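Local coordinates for envelope glycoprotein E (Human herpesvirus 1, PDB 2GIY) that forms a heterodimer with gI that binds the Fc part of host IgG and is required for cell-to-cell spread of the virus in epithelial cells, at residues 13-18 / 31-36; 48-53 / 95-100; 52-57 / 89-94; 63-68 / 171-176. All blocks are in the same frame, centred on the assembly; numbering follows the deposited sequence.

Interaction 1: residues 13-18 / 31-36; sequences VRMETP and TNVSIH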
loop_
_atom_site.group_PDB
_atom_site.type_symbol
_atom_site.label_atom_id
_atom_site.label_comp_id
_atom_site.label_asym_id
_atom_site.label_seq_id
_atom_site.Cartn_x
_atom_site.Cartn_y
_atom_site.Cartn_z
ATOM N N VAL A 13 6.354 3.660 4.885
ATOM C CA VAL A 13 5.404 4.667 4.440
ATOM C C VAL A 13 4.192 3.984 3.829
ATOM O O VAL A 13 4.326 3.108 2.973
ATOM C CB VAL A 13 6.021 5.613 3.391
ATOM C CG1 VAL A 13 4.994 6.673 2.983
ATOM C CG2 VAL A 13 7.274 6.275 3.953
ATOM N N ARG A 14 3.009 4.384 4.282
ATOM C CA ARG A 14 1.762 3.818 3.784
ATOM C C ARG A 14 0.946 4.959 3.188
ATOM O O ARG A 14 0.830 6.020 3.795
ATOM C CB ARG A 14 0.992 3.151 4.929
ATOM C CG ARG A 14 -0.157 2.267 4.467
ATOM C CD ARG A 14 -0.807 1.491 5.613
ATOM N NE ARG A 14 -1.672 2.320 6.451
ATOM C CZ ARG A 14 -1.248 3.121 7.423
ATOM N NH1 ARG A 14 0.046 3.213 7.700
ATOM N NH2 ARG A 14 -2.119 3.836 8.119
ATOM N N MET A 15 0.401 4.744 1.993
ATOM C CA MET A 15 -0.398 5.760 1.317
ATOM C C MET A 15 -1.776 5.228 0.934
ATOM O O MET A 15 -1.918 4.070 0.538
ATOM C CB MET A 15 0.316 6.250 0.054
ATOM C CG MET A 15 -0.413 7.373 -0.672
ATOM S SD MET A 15 0.322 7.772 -2.278
ATOM C CE MET A 15 1.955 8.295 -1.773
ATOM N N GLU A 16 -2.782 6.086 1.048
ATOM C CA GLU A 16 -4.154 5.722 0.710
ATOM C C GLU A 16 -4.831 6.868 -0.027
ATOM O O GLU A 16 -4.696 8.028 0.354
ATOM C CB GLU A 16 -4.949 5.410 1.983
ATOM C CG GLU A 16 -4.600 4.091 2.655
ATOM C CD GLU A 16 -5.297 2.908 2.011
ATOM O OE1 GLU A 16 -6.546 2.906 1.972
ATOM O OE2 GLU A 16 -4.601 1.980 1.543
ATOM N N THR A 17 -5.553 6.542 -1.091
ATOM C CA THR A 17 -6.275 7.550 -1.856
ATOM C C THR A 17 -7.145 6.910 -2.921
ATOM O O THR A 17 -6.821 5.843 -3.433
ATOM C CB THR A 17 -5.327 8.529 -2.577
ATOM O OG1 THR A 17 -6.103 9.434 -3.378
ATOM C CG2 THR A 17 -4.363 7.769 -3.483
ATOM N N PRO A 18 -8.282 7.543 -3.242
ATOM C CA PRO A 18 -9.157 6.988 -4.277
ATOM C C PRO A 18 -8.355 7.041 -5.576
ATOM O O PRO A 18 -7.476 7.895 -5.725
ATOM C CB PRO A 18 -10.332 7.960 -4.285
ATOM C CG PRO A 18 -10.405 8.397 -2.856
ATOM C CD PRO A 18 -8.953 8.633 -2.513
ATOM N N THR A 31 -7.519 16.973 -3.510
ATOM C CA THR A 31 -7.253 15.548 -3.490
ATOM C C THR A 31 -7.395 15.188 -2.017
ATOM O O THR A 31 -7.445 16.074 -1.160
ATOM C CB THR A 31 -5.821 15.211 -3.963
ATOM O OG1 THR A 31 -4.866 15.884 -3.131
ATOM C CG2 THR A 31 -5.627 15.639 -5.409
ATOM N N ASN A 32 -7.462 13.900 -1.719
ATOM C CA ASN A 32 -7.607 13.455 -0.342
ATOM C C ASN A 32 -6.699 12.259 -0.102
ATOM O O ASN A 32 -7.161 11.152 0.168
ATOM C CB ASN A 32 -9.065 13.084 -0.067
ATOM C CG ASN A 32 -9.301 12.668 1.368
ATOM O OD1 ASN A 32 -8.879 13.353 2.303
ATOM N ND2 ASN A 32 -9.984 11.545 1.553
ATOM N N VAL A 33 -5.399 12.497 -0.224
ATOM C CA VAL A 33 -4.405 11.458 -0.024
ATOM C C VAL A 33 -4.019 11.403 1.448
ATOM O O VAL A 33 -3.873 12.439 2.097
ATOM C CB VAL A 33 -3.133 11.746 -0.854
ATOM C CG1 VAL A 33 -2.107 10.640 -0.651
ATOM C CG2 VAL A 33 -3.496 11.879 -2.326
ATOM N N SER A 34 -3.873 10.191 1.968
ATOM C CA SER A 34 -3.476 9.997 3.355
ATOM C C SER A 34 -2.123 9.303 3.334
ATOM O O SER A 34 -1.949 8.275 2.674
ATOM C CB SER A 34 -4.497 9.130 4.092
ATOM O OG SER A 34 -4.146 9.004 5.458
ATOM N N ILE A 35 -1.164 9.868 4.054
ATOM C CA ILE A 35 0.178 9.305 4.094
ATOM C C ILE A 35 0.675 9.220 5.530
ATOM O O ILE A 35 0.684 10.217 6.248
ATOM C CB ILE A 35 1.161 10.185 3.300
ATOM C CG1 ILE A 35 0.733 10.250 1.832
ATOM C CG2 ILE A 35 2.578 9.628 3.424
ATOM C CD1 ILE A 35 1.459 11.310 1.046
ATOM N N HIS A 36 1.098 8.028 5.930
ATOM C CA HIS A 36 1.613 7.810 7.272
ATOM C C HIS A 36 3.040 7.303 7.170
ATOM O O HIS A 36 3.362 6.490 6.307
ATOM C CB HIS A 36 0.757 6.780 8.010
ATOM C CG HIS A 36 -0.633 7.251 8.303
ATOM N ND1 HIS A 36 -0.994 7.799 9.514
ATOM C CD2 HIS A 36 -1.745 7.276 7.531
ATOM C CE1 HIS A 36 -2.270 8.143 9.476
ATOM N NE2 HIS A 36 -2.748 7.835 8.284
HETATM O O HOH W 1 -7.665 11.915 -3.498
#

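Interaction 2: residues 48-53 / 95-100; sequences DVVWLR and LAVRSY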
loop_
_atom_site.group_PDB
_atom_site.type_symbol
_atom_site.label_atom_id
_atom_site.label_comp_id
_atom_site.label_asym_id
_atom_site.label_seq_id
_atom_site.Cartn_x
_atom_site.Cartn_y
_atom_site.Cartn_z
ATOM N N ASP A 48 10.647 13.242 0.602
ATOM C CA ASP A 48 10.134 14.091 -0.460
ATOM C C ASP A 48 8.788 13.546 -0.927
ATOM O O ASP A 48 8.674 12.368 -1.265
ATOM C CB ASP A 48 11.099 14.121 -1.650
ATOM C CG ASP A 48 12.463 14.661 -1.286
ATOM O OD1 ASP A 48 12.573 15.881 -1.046
ATOM O OD2 ASP A 48 13.424 13.863 -1.239
ATOM N N VAL A 49 7.762 14.391 -0.915
ATOM C CA VAL A 49 6.448 13.981 -1.395
ATOM C C VAL A 49 6.362 14.659 -2.753
ATOM O O VAL A 49 6.291 15.884 -2.850
ATOM C CB VAL A 49 5.323 14.463 -0.466
ATOM C CG1 VAL A 49 3.962 14.133 -1.078
ATOM C CG2 VAL A 49 5.463 13.788 0.900
ATOM N N VAL A 50 6.377 13.850 -3.803
ATOM C CA VAL A 50 6.378 14.367 -5.162
ATOM C C VAL A 50 5.113 14.094 -5.948
ATOM O O VAL A 50 4.606 12.972 -5.948
ATOM C CB VAL A 50 7.564 13.762 -5.966
ATOM C CG1 VAL A 50 7.541 14.261 -7.402
ATOM C CG2 VAL A 50 8.886 14.112 -5.296
ATOM N N TRP A 51 4.611 15.128 -6.619
ATOM C CA TRP A 51 3.434 14.992 -7.463
ATOM C C TRP A 51 3.896 15.038 -8.912
ATOM O O TRP A 51 4.645 15.934 -9.306
ATOM C CB TRP A 51 2.421 16.124 -7.232
ATOM C CG TRP A 51 1.527 15.901 -6.055
ATOM C CD1 TRP A 51 1.666 16.436 -4.805
ATOM C CD2 TRP A 51 0.365 15.062 -6.007
ATOM N NE1 TRP A 51 0.663 15.981 -3.984
ATOM C CE2 TRP A 51 -0.150 15.137 -4.695
ATOM C CE3 TRP A 51 -0.290 14.254 -6.947
ATOM C CZ2 TRP A 51 -1.293 14.431 -4.292
ATOM C CZ3 TRP A 51 -1.432 13.547 -6.546
ATOM C CH2 TRP A 51 -1.918 13.644 -5.230
ATOM N N LEU A 52 3.457 14.061 -9.693
ATOM C CA LEU A 52 3.798 13.986 -11.107
ATOM C C LEU A 52 2.486 14.063 -11.878
ATOM O O LEU A 52 1.470 13.530 -11.430
ATOM C CB LEU A 52 4.508 12.664 -11.415
ATOM C CG LEU A 52 5.776 12.387 -10.606
ATOM C CD1 LEU A 52 6.316 11.003 -10.969
ATOM C CD2 LEU A 52 6.817 13.470 -10.882
ATOM N N ARG A 53 2.506 14.742 -13.022
ATOM C CA ARG A 53 1.320 14.911 -13.859
ATOM C C ARG A 53 1.611 14.354 -15.256
ATOM O O ARG A 53 2.646 14.653 -15.850
ATOM C CB ARG A 53 0.970 16.406 -13.952
ATOM C CG ARG A 53 -0.284 16.743 -14.751
ATOM C CD ARG A 53 -0.470 18.260 -14.869
ATOM N NE ARG A 53 0.702 18.889 -15.477
ATOM C CZ ARG A 53 0.819 20.186 -15.754
ATOM N NH1 ARG A 53 -0.172 21.028 -15.481
ATOM N NH2 ARG A 53 1.939 20.643 -16.306
ATOM N N LEU A 95 5.491 18.293 -11.004
ATOM C CA LEU A 95 4.413 19.244 -10.746
ATOM C C LEU A 95 4.557 19.958 -9.405
ATOM O O LEU A 95 4.366 21.171 -9.306
ATOM C CB LEU A 95 3.054 18.530 -10.795
ATOM C CG LEU A 95 1.834 19.429 -10.544
ATOM C CD1 LEU A 95 1.657 20.397 -11.709
ATOM C CD2 LEU A 95 0.585 18.579 -10.368
ATOM N N ALA A 96 4.883 19.199 -8.369
ATOM C CA ALA A 96 5.049 19.777 -7.046
ATOM C C ALA A 96 5.885 18.854 -6.186
ATOM O O ALA A 96 5.898 17.639 -6.393
ATOM C CB ALA A 96 3.686 20.007 -6.399
ATOM N N VAL A 97 6.588 19.439 -5.224
ATOM C CA VAL A 97 7.426 18.670 -4.319
ATOM C C VAL A 97 7.459 19.331 -2.947
ATOM O O VAL A 97 7.711 20.532 -2.837
ATOM C CB VAL A 97 8.892 18.593 -4.814
ATOM C CG1 VAL A 97 9.724 17.777 -3.834
ATOM C CG2 VAL A 97 8.958 17.981 -6.211
ATOM N N ARG A 98 7.169 18.556 -1.908
ATOM C CA ARG A 98 7.251 19.074 -0.551
ATOM C C ARG A 98 8.388 18.260 0.056
ATOM O O ARG A 98 8.336 17.020 0.079
ATOM C CB ARG A 98 5.941 18.865 0.219
ATOM C CG ARG A 98 5.850 19.721 1.477
ATOM C CD ARG A 98 4.485 19.636 2.159
ATOM N NE ARG A 98 3.483 20.557 1.615
ATOM C CZ ARG A 98 3.519 21.883 1.744
ATOM N NH1 ARG A 98 4.516 22.468 2.391
ATOM N NH2 ARG A 98 2.535 22.627 1.260
ATOM N N SER A 99 9.425 18.951 0.521
ATOM C CA SER A 99 10.589 18.279 1.081
ATOM C C SER A 99 10.716 18.423 2.586
ATOM O O SER A 99 10.298 19.424 3.166
ATOM C CB SER A 99 11.857 18.801 0.405
ATOM O OG SER A 99 11.786 18.591 -0.996
ATOM N N TYR A 100 11.301 17.399 3.200
ATOM C CA TYR A 100 11.498 17.350 4.641
ATOM C C TYR A 100 12.952 16.960 4.886
ATOM O O TYR A 100 13.506 16.129 4.167
ATOM C CB TYR A 100 10.572 16.293 5.264
ATOM C CG TYR A 100 9.109 16.425 4.877
ATOM C CD1 TYR A 100 8.673 16.126 3.579
ATOM C CD2 TYR A 100 8.164 16.859 5.803
ATOM C CE1 TYR A 100 7.329 16.259 3.219
ATOM C CE2 TYR A 100 6.820 16.998 5.456
ATOM C CZ TYR A 100 6.410 16.697 4.164
ATOM O OH TYR A 100 5.088 16.845 3.832
HETATM O O HOH W 2 4.995 16.308 -13.315
#

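Interaction 3: residues 52-57 / 89-94; sequences LRFDVP and STWTSR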
loop_
_atom_site.group_PDB
_atom_site.type_symbol
_atom_site.label_atom_id
_atom_site.label_comp_id
_atom_site.label_asym_id
_atom_site.label_seq_id
_atom_site.Cartn_x
_atom_site.Cartn_y
_atom_site.Cartn_z
ATOM N N LEU A 52 3.457 14.061 -9.693
ATOM C CA LEU A 52 3.798 13.986 -11.107
ATOM C C LEU A 52 2.486 14.063 -11.878
ATOM O O LEU A 52 1.470 13.530 -11.430
ATOM C CB LEU A 52 4.508 12.664 -11.415
ATOM C CG LEU A 52 5.776 12.387 -10.606
ATOM C CD1 LEU A 52 6.316 11.003 -10.969
ATOM C CD2 LEU A 52 6.817 13.470 -10.882
ATOM N N ARG A 53 2.506 14.742 -13.022
ATOM C CA ARG A 53 1.320 14.911 -13.859
ATOM C C ARG A 53 1.611 14.354 -15.256
ATOM O O ARG A 53 2.646 14.653 -15.850
ATOM C CB ARG A 53 0.970 16.406 -13.952
ATOM C CG ARG A 53 -0.284 16.743 -14.751
ATOM C CD ARG A 53 -0.470 18.260 -14.869
ATOM N NE ARG A 53 0.702 18.889 -15.477
ATOM C CZ ARG A 53 0.819 20.186 -15.754
ATOM N NH1 ARG A 53 -0.172 21.028 -15.481
ATOM N NH2 ARG A 53 1.939 20.643 -16.306
ATOM N N PHE A 54 0.696 13.549 -15.781
ATOM C CA PHE A 54 0.881 12.962 -17.101
ATOM C C PHE A 54 -0.253 13.304 -18.049
ATOM O O PHE A 54 -1.434 13.211 -17.694
ATOM C CB PHE A 54 1.000 11.439 -16.988
ATOM C CG PHE A 54 2.244 10.980 -16.276
ATOM C CD1 PHE A 54 3.431 10.781 -16.975
ATOM C CD2 PHE A 54 2.230 10.761 -14.903
ATOM C CE1 PHE A 54 4.593 10.372 -16.314
ATOM C CE2 PHE A 54 3.382 10.353 -14.230
ATOM C CZ PHE A 54 4.570 10.158 -14.939
ATOM N N ASP A 55 0.118 13.713 -19.255
ATOM C CA ASP A 55 -0.851 14.044 -20.289
ATOM C C ASP A 55 -1.591 12.765 -20.683
ATOM O O ASP A 55 -0.984 11.691 -20.788
ATOM C CB ASP A 55 -0.126 14.617 -21.511
ATOM C CG ASP A 55 -1.051 14.826 -22.698
ATOM O OD1 ASP A 55 -1.850 15.782 -22.676
ATOM O OD2 ASP A 55 -0.977 14.024 -23.655
ATOM N N VAL A 56 -2.901 12.880 -20.884
ATOM C CA VAL A 56 -3.725 11.744 -21.287
ATOM C C VAL A 56 -4.362 12.077 -22.636
ATOM O O VAL A 56 -5.393 12.746 -22.703
ATOM C CB VAL A 56 -4.837 11.449 -20.244
ATOM C CG1 VAL A 56 -5.696 10.262 -20.706
ATOM C CG2 VAL A 56 -4.207 11.123 -18.895
ATOM N N PRO A 57 -3.736 11.627 -23.734
ATOM C CA PRO A 57 -4.276 11.905 -25.068
ATOM C C PRO A 57 -5.693 11.380 -25.258
ATOM O O PRO A 57 -6.062 10.337 -24.727
ATOM C CB PRO A 57 -3.284 11.211 -25.995
ATOM C CG PRO A 57 -1.986 11.327 -25.242
ATOM C CD PRO A 57 -2.418 10.974 -23.830
ATOM N N SER A 89 5.884 6.382 -17.312
ATOM C CA SER A 89 7.062 5.575 -16.988
ATOM C C SER A 89 8.314 6.386 -16.703
ATOM O O SER A 89 9.331 5.838 -16.276
ATOM C CB SER A 89 7.358 4.620 -18.146
ATOM O OG SER A 89 7.673 5.350 -19.326
ATOM N N THR A 90 8.254 7.682 -16.964
ATOM C CA THR A 90 9.403 8.539 -16.724
ATOM C C THR A 90 8.905 9.973 -16.668
ATOM O O THR A 90 7.753 10.245 -17.002
ATOM C CB THR A 90 10.452 8.390 -17.857
ATOM O OG1 THR A 90 11.685 8.995 -17.455
ATOM C CG2 THR A 90 9.954 9.064 -19.136
ATOM N N TRP A 91 9.760 10.890 -16.237
ATOM C CA TRP A 91 9.352 12.278 -16.162
ATOM C C TRP A 91 10.545 13.215 -16.156
ATOM O O TRP A 91 11.689 12.798 -15.963
ATOM C CB TRP A 91 8.493 12.498 -14.904
ATOM C CG TRP A 91 9.191 12.115 -13.627
ATOM C CD1 TRP A 91 9.962 12.920 -12.840
ATOM C CD2 TRP A 91 9.221 10.816 -13.023
ATOM N NE1 TRP A 91 10.472 12.204 -11.781
ATOM C CE2 TRP A 91 10.031 10.909 -11.869
ATOM C CE3 TRP A 91 8.638 9.582 -13.343
ATOM C CZ2 TRP A 91 10.280 9.810 -11.033
ATOM C CZ3 TRP A 91 8.886 8.487 -12.511
ATOM C CH2 TRP A 91 9.699 8.612 -11.370
ATOM N N THR A 92 10.267 14.486 -16.401
ATOM C CA THR A 92 11.290 15.514 -16.396
ATOM C C THR A 92 10.851 16.501 -15.322
ATOM O O THR A 92 11.351 16.465 -14.197
ATOM C CB THR A 92 11.398 16.207 -17.775
ATOM O OG1 THR A 92 10.100 16.629 -18.211
ATOM C CG2 THR A 92 11.986 15.237 -18.806
ATOM N N SER A 93 9.893 17.357 -15.660
ATOM C CA SER A 93 9.371 18.333 -14.712
ATOM C C SER A 93 8.516 17.632 -13.655
ATOM O O SER A 93 7.806 16.672 -13.957
ATOM C CB SER A 93 8.495 19.363 -15.435
ATOM O OG SER A 93 9.239 20.109 -16.380
ATOM N N ARG A 94 8.600 18.111 -12.417
ATOM C CA ARG A 94 7.794 17.574 -11.327
ATOM C C ARG A 94 6.769 18.659 -11.010
ATOM O O ARG A 94 7.136 19.814 -10.791
ATOM C CB ARG A 94 8.665 17.281 -10.101
ATOM C CG ARG A 94 9.632 16.129 -10.310
ATOM C CD ARG A 94 10.552 15.924 -9.116
ATOM N NE ARG A 94 11.440 17.063 -8.906
ATOM C CZ ARG A 94 12.397 17.104 -7.984
ATOM N NH1 ARG A 94 12.595 16.063 -7.184
ATOM N NH2 ARG A 94 13.157 18.184 -7.860
HETATM O O HOH W 2 4.995 16.308 -13.315
#

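Interaction 4: residues 63-68 / 171-176; sequences MRIYES and RNAVVE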
loop_
_atom_site.group_PDB
_atom_site.type_symbol
_atom_site.label_atom_id
_atom_site.label_comp_id
_atom_site.label_asym_id
_atom_site.label_seq_id
_atom_site.Cartn_x
_atom_site.Cartn_y
_atom_site.Cartn_z
ATOM N N MET A 63 -4.519 4.582 -19.914
ATOM C CA MET A 63 -3.166 4.975 -19.556
ATOM C C MET A 63 -2.526 3.774 -18.890
ATOM O O MET A 63 -3.194 3.027 -18.183
ATOM C CB MET A 63 -3.188 6.159 -18.584
ATOM C CG MET A 63 -3.593 7.478 -19.225
ATOM S SD MET A 63 -2.414 7.971 -20.499
ATOM C CE MET A 63 -0.968 8.243 -19.508
ATOM N N ARG A 64 -1.236 3.578 -19.124
ATOM C CA ARG A 64 -0.537 2.463 -18.516
ATOM C C ARG A 64 0.620 2.963 -17.667
ATOM O O ARG A 64 1.486 3.689 -18.149
ATOM C CB ARG A 64 -0.042 1.505 -19.598
ATOM C CG ARG A 64 -1.179 0.998 -20.462
ATOM C CD ARG A 64 -0.812 -0.241 -21.238
ATOM N NE ARG A 64 -1.949 -0.708 -22.028
ATOM C CZ ARG A 64 -1.996 -1.878 -22.654
ATOM N NH1 ARG A 64 -0.965 -2.710 -22.583
ATOM N NH2 ARG A 64 -3.073 -2.214 -23.353
ATOM N N ILE A 65 0.611 2.582 -16.393
ATOM C CA ILE A 65 1.652 2.981 -15.456
ATOM C C ILE A 65 2.666 1.844 -15.333
ATOM O O ILE A 65 2.312 0.738 -14.929
ATOM C CB ILE A 65 1.044 3.288 -14.050
ATOM C CG1 ILE A 65 0.052 4.452 -14.154
ATOM C CG2 ILE A 65 2.154 3.630 -13.058
ATOM C CD1 ILE A 65 -0.805 4.659 -12.911
ATOM N N TYR A 66 3.914 2.113 -15.709
ATOM C CA TYR A 66 4.971 1.112 -15.621
ATOM C C TYR A 66 5.548 1.187 -14.202
ATOM O O TYR A 66 6.494 1.927 -13.949
ATOM C CB TYR A 66 6.077 1.410 -16.643
ATOM C CG TYR A 66 5.716 1.182 -18.109
ATOM C CD1 TYR A 66 4.418 0.847 -18.502
ATOM C CD2 TYR A 66 6.687 1.315 -19.101
ATOM C CE1 TYR A 66 4.100 0.648 -19.863
ATOM C CE2 TYR A 66 6.383 1.121 -20.451
ATOM C CZ TYR A 66 5.097 0.790 -20.823
ATOM O OH TYR A 66 4.818 0.608 -22.162
ATOM N N GLU A 67 4.988 0.408 -13.280
ATOM C CA GLU A 67 5.438 0.443 -11.890
ATOM C C GLU A 67 6.941 0.288 -11.658
ATOM O O GLU A 67 7.533 1.074 -10.916
ATOM C CB GLU A 67 4.682 -0.601 -11.061
ATOM C CG GLU A 67 5.123 -0.650 -9.601
ATOM C CD GLU A 67 4.215 -1.512 -8.750
ATOM O OE1 GLU A 67 3.828 -2.601 -9.214
ATOM O OE2 GLU A 67 3.894 -1.103 -7.613
ATOM N N SER A 68 7.560 -0.714 -12.275
ATOM C CA SER A 68 8.992 -0.936 -12.091
ATOM C C SER A 68 9.802 0.270 -12.545
ATOM O O SER A 68 10.849 0.574 -11.973
ATOM C CB SER A 68 9.450 -2.173 -12.865
ATOM O OG SER A 68 9.280 -1.994 -14.259
ATOM N N ARG A 171 -9.903 8.575 -18.843
ATOM C CA ARG A 171 -9.406 7.340 -19.425
ATOM C C ARG A 171 -8.912 6.487 -18.265
ATOM O O ARG A 171 -8.170 6.961 -17.402
ATOM C CB ARG A 171 -8.257 7.606 -20.402
ATOM C CG ARG A 171 -8.649 8.432 -21.617
ATOM C CD ARG A 171 -9.628 7.701 -22.531
ATOM N NE ARG A 171 -9.883 8.488 -23.735
ATOM C CZ ARG A 171 -10.706 9.530 -23.792
ATOM N NH1 ARG A 171 -11.370 9.912 -22.711
ATOM N NH2 ARG A 171 -10.848 10.207 -24.925
ATOM N N ASN A 172 -9.338 5.230 -18.239
ATOM C CA ASN A 172 -8.943 4.311 -17.184
ATOM C C ASN A 172 -7.426 4.171 -17.123
ATOM O O ASN A 172 -6.762 4.114 -18.157
ATOM C CB ASN A 172 -9.560 2.935 -17.439
ATOM C CG ASN A 172 -9.255 1.945 -16.337
ATOM O OD1 ASN A 172 -8.927 2.455 -15.154
ATOM N ND2 ASN A 172 -9.326 0.734 -16.540
ATOM N N ALA A 173 -6.884 4.117 -15.909
ATOM C CA ALA A 173 -5.450 3.947 -15.711
ATOM C C ALA A 173 -5.207 2.524 -15.221
ATOM O O ALA A 173 -5.855 2.067 -14.279
ATOM C CB ALA A 173 -4.928 4.951 -14.682
ATOM N N VAL A 174 -4.288 1.820 -15.869
ATOM C CA VAL A 174 -3.971 0.453 -15.479
ATOM C C VAL A 174 -2.513 0.353 -15.054
ATOM O O VAL A 174 -1.621 0.885 -15.718
ATOM C CB VAL A 174 -4.229 -0.538 -16.634
ATOM C CG1 VAL A 174 -5.704 -0.510 -17.021
ATOM C CG2 VAL A 174 -3.364 -0.185 -17.825
ATOM N N VAL A 175 -2.275 -0.326 -13.938
ATOM C CA VAL A 175 -0.919 -0.487 -13.441
ATOM C C VAL A 175 -0.295 -1.741 -14.039
ATOM O O VAL A 175 -0.773 -2.850 -13.804
ATOM C CB VAL A 175 -0.895 -0.599 -11.892
ATOM C CG1 VAL A 175 0.543 -0.678 -11.395
ATOM C CG2 VAL A 175 -1.611 0.594 -11.272
ATOM N N GLU A 176 0.758 -1.555 -14.833
ATOM C CA GLU A 176 1.468 -2.672 -15.444
ATOM C C GLU A 176 2.515 -3.120 -14.434
ATOM O O GLU A 176 3.478 -2.404 -14.155
ATOM C CB GLU A 176 2.145 -2.241 -16.747
ATOM C CG GLU A 176 1.181 -1.914 -17.879
ATOM C CD GLU A 176 0.255 -3.070 -18.212
ATOM O OE1 GLU A 176 0.745 -4.215 -18.328
ATOM O OE2 GLU A 176 -0.963 -2.833 -18.365
HETATM O O HOH W 3 6.237 -2.780 -13.927
#

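Interaction 1: residues 13-18 / 31-36
R14 has CG anti to its backbone N (chi1 -167°) and H36 has CG anti to its carbonyl carbon (chi1 -67°); as a hydrogen-bonded pair of an antiparallel two-stranded sheet in the Ig V-like C-terminal domain of the gE ectodomain, they share one face and run side by side. The R14 chain bends at chi3, and NH2 is found over one imidazole face, 3.5 Å from H36 CD2, with the two flat groups 23° apart. An arginine suits this place: its long chain carries a flat guanidinium across H36 while NH1 makes a salt bridge to E67 of the second subunit. E16 and S34 form the next hydrogen-bonded pair, and each pair contributes two backbone bonds. The opposite face is apolar. V13 and M15 meet I35 there; both pack on strand 144-152, V13 also on strand 155-165, and M15 CG touches V33 CG1 at 3.7 Å. Past the strand ends, a water links the segments, lying 2.9 Å from T17 OG1 and accepting from N32 N at 2.7 Å.

Interaction 2: residues 48-53 / 95-100
The guanidinium of R53 carries L95 CD1 over one face, 4.0 Å above its plane and offset toward the rim, the two side chains crossing at about a right angle. Near two aromatic rings the contacts are oblique: V49 CG2 reaches Y100 CE1 at 3.9 Å, and A96 CB approaches the indole of W51. This antiparallel strand pair belongs to the larger sheet of the Ig V domain. Two residues, L95 and A96, stand opposite the single W51, which makes a classic beta bulge; the W51 N to A96 O bond stays almost straight (179°) while A96 N to W51 O is weak at 3.4 Å. Beside the bulge, one water accepts from both R53 N and, weakly, L95 N. On the face shared with D48 and S99, the branched V50 and V97 lie side by side, CG2 to CG2 at 4.0 Å. D48 OD1 accepts a hydrogen bond from S99 OG at 2.8 Å, nearly along its C-O axis, a small polar pair that suits a partly exposed position. Strands 144-152 and 96-103 flank strand 45-54. W51 packs on C148 and L133 and its NE1-H donates to V131 O, while R98 bonds to S130 O and forms a cation-pi contact with W126.

Interaction 3: residues 52-57 / 89-94
L52, W91 and F54 bury the most surface where the end of strand 45-54 meets an irregular loop. L52 sets both methyls against the indole of W91. CD1 sits over the centre of the six-membered ring, a CH-pi contact of 3.6 Å to the centroid and 14° off the normal, while CD2 reaches W91 CD1 at 3.7 Å in the five-membered part. A branched leucine thus spreads across both rings, and W91 offers a wide flat face to receive it. The indole gets there because its CG takes the crowded position between backbone N and carbonyl carbon (chi1 57°). CD2 of L52 also touches the aliphatic CG of R94 at 3.9 Å, so the arginine lends its methylene stem to the apolar patch. F54 meets the loop differently, by its edge: CE1 lies 3.2 Å from T90 O, which is in the plane of the ring, so the carbonyl faces the electron-poor rim rather than the pi cloud. The nearby rim atom F54 CZ stays 4.4 Å from W91 CE3. No direct hydrogen bond joins the segments, but the water that R53 N holds also donates to S93 O at 2.9 Å. This loop joins strand 87-88 to strand 96-103 of the Ig V domain, and W91 packs on Y151 of strand 144-152 and L70 of helix 67-71, while F54 rests on L147.

Interaction 4: residues 63-68 / 171-176
E176 O is held by two donors: a water at 2.8 Å, which in turn accepts from S68 N, and the backbone N of E67, whose bond is weak at 3.3 Å. Both lie where strand 63-66 passes into a short, weakly bonded helical turn, past an inverse gamma turn centred on Y66. Upstream the strands run parallel, and their bonds alternate as such a sheet requires: M63 N to N172 O, V174 N to M63 O (2.8 Å), I65 N to V174 O, then E176 N to I65 O. On one face V174 lies alongside R64, CG2 to CG at 3.6 Å, and the same methyl presses on M63 O at 3.2 Å. E176 OE2 stands 4.2 Å from R64 NH1, well out of the guanidinium plane and too far for a salt bridge; any attraction is probably weak. M63, I65, A173 and V175 share the other face, where apolar residues suit the packing on strands 144-152 and 155-165. Strand 63-66 lies between 87-88 and 173-176, with I65 resting on L147, W159 and H161.

Interaction 2 is the buried contact, inside the main sheet, joined by backbone hydrogen bonds, with mostly apolar side chains and a polar pair toward one end. Interaction 1 is partly buried, and V33 of its loop packs directly against W51 of interaction 2. Interaction 3 continues strand 45-54 from interaction 2, sharing L52, R53 and a water, but replaces backbone pairing with aromatic and methyl contacts. Interaction 4 belongs to a separate parallel sheet and meets interaction 3 where V56 packs on M63 and R171, and S89 on Y66. Across the subunit interface, R14 of interaction 1 pairs with E67 of the second subunit's interaction 4, whereas interaction 2 packs V49 and Y100 on I181 of that subunit.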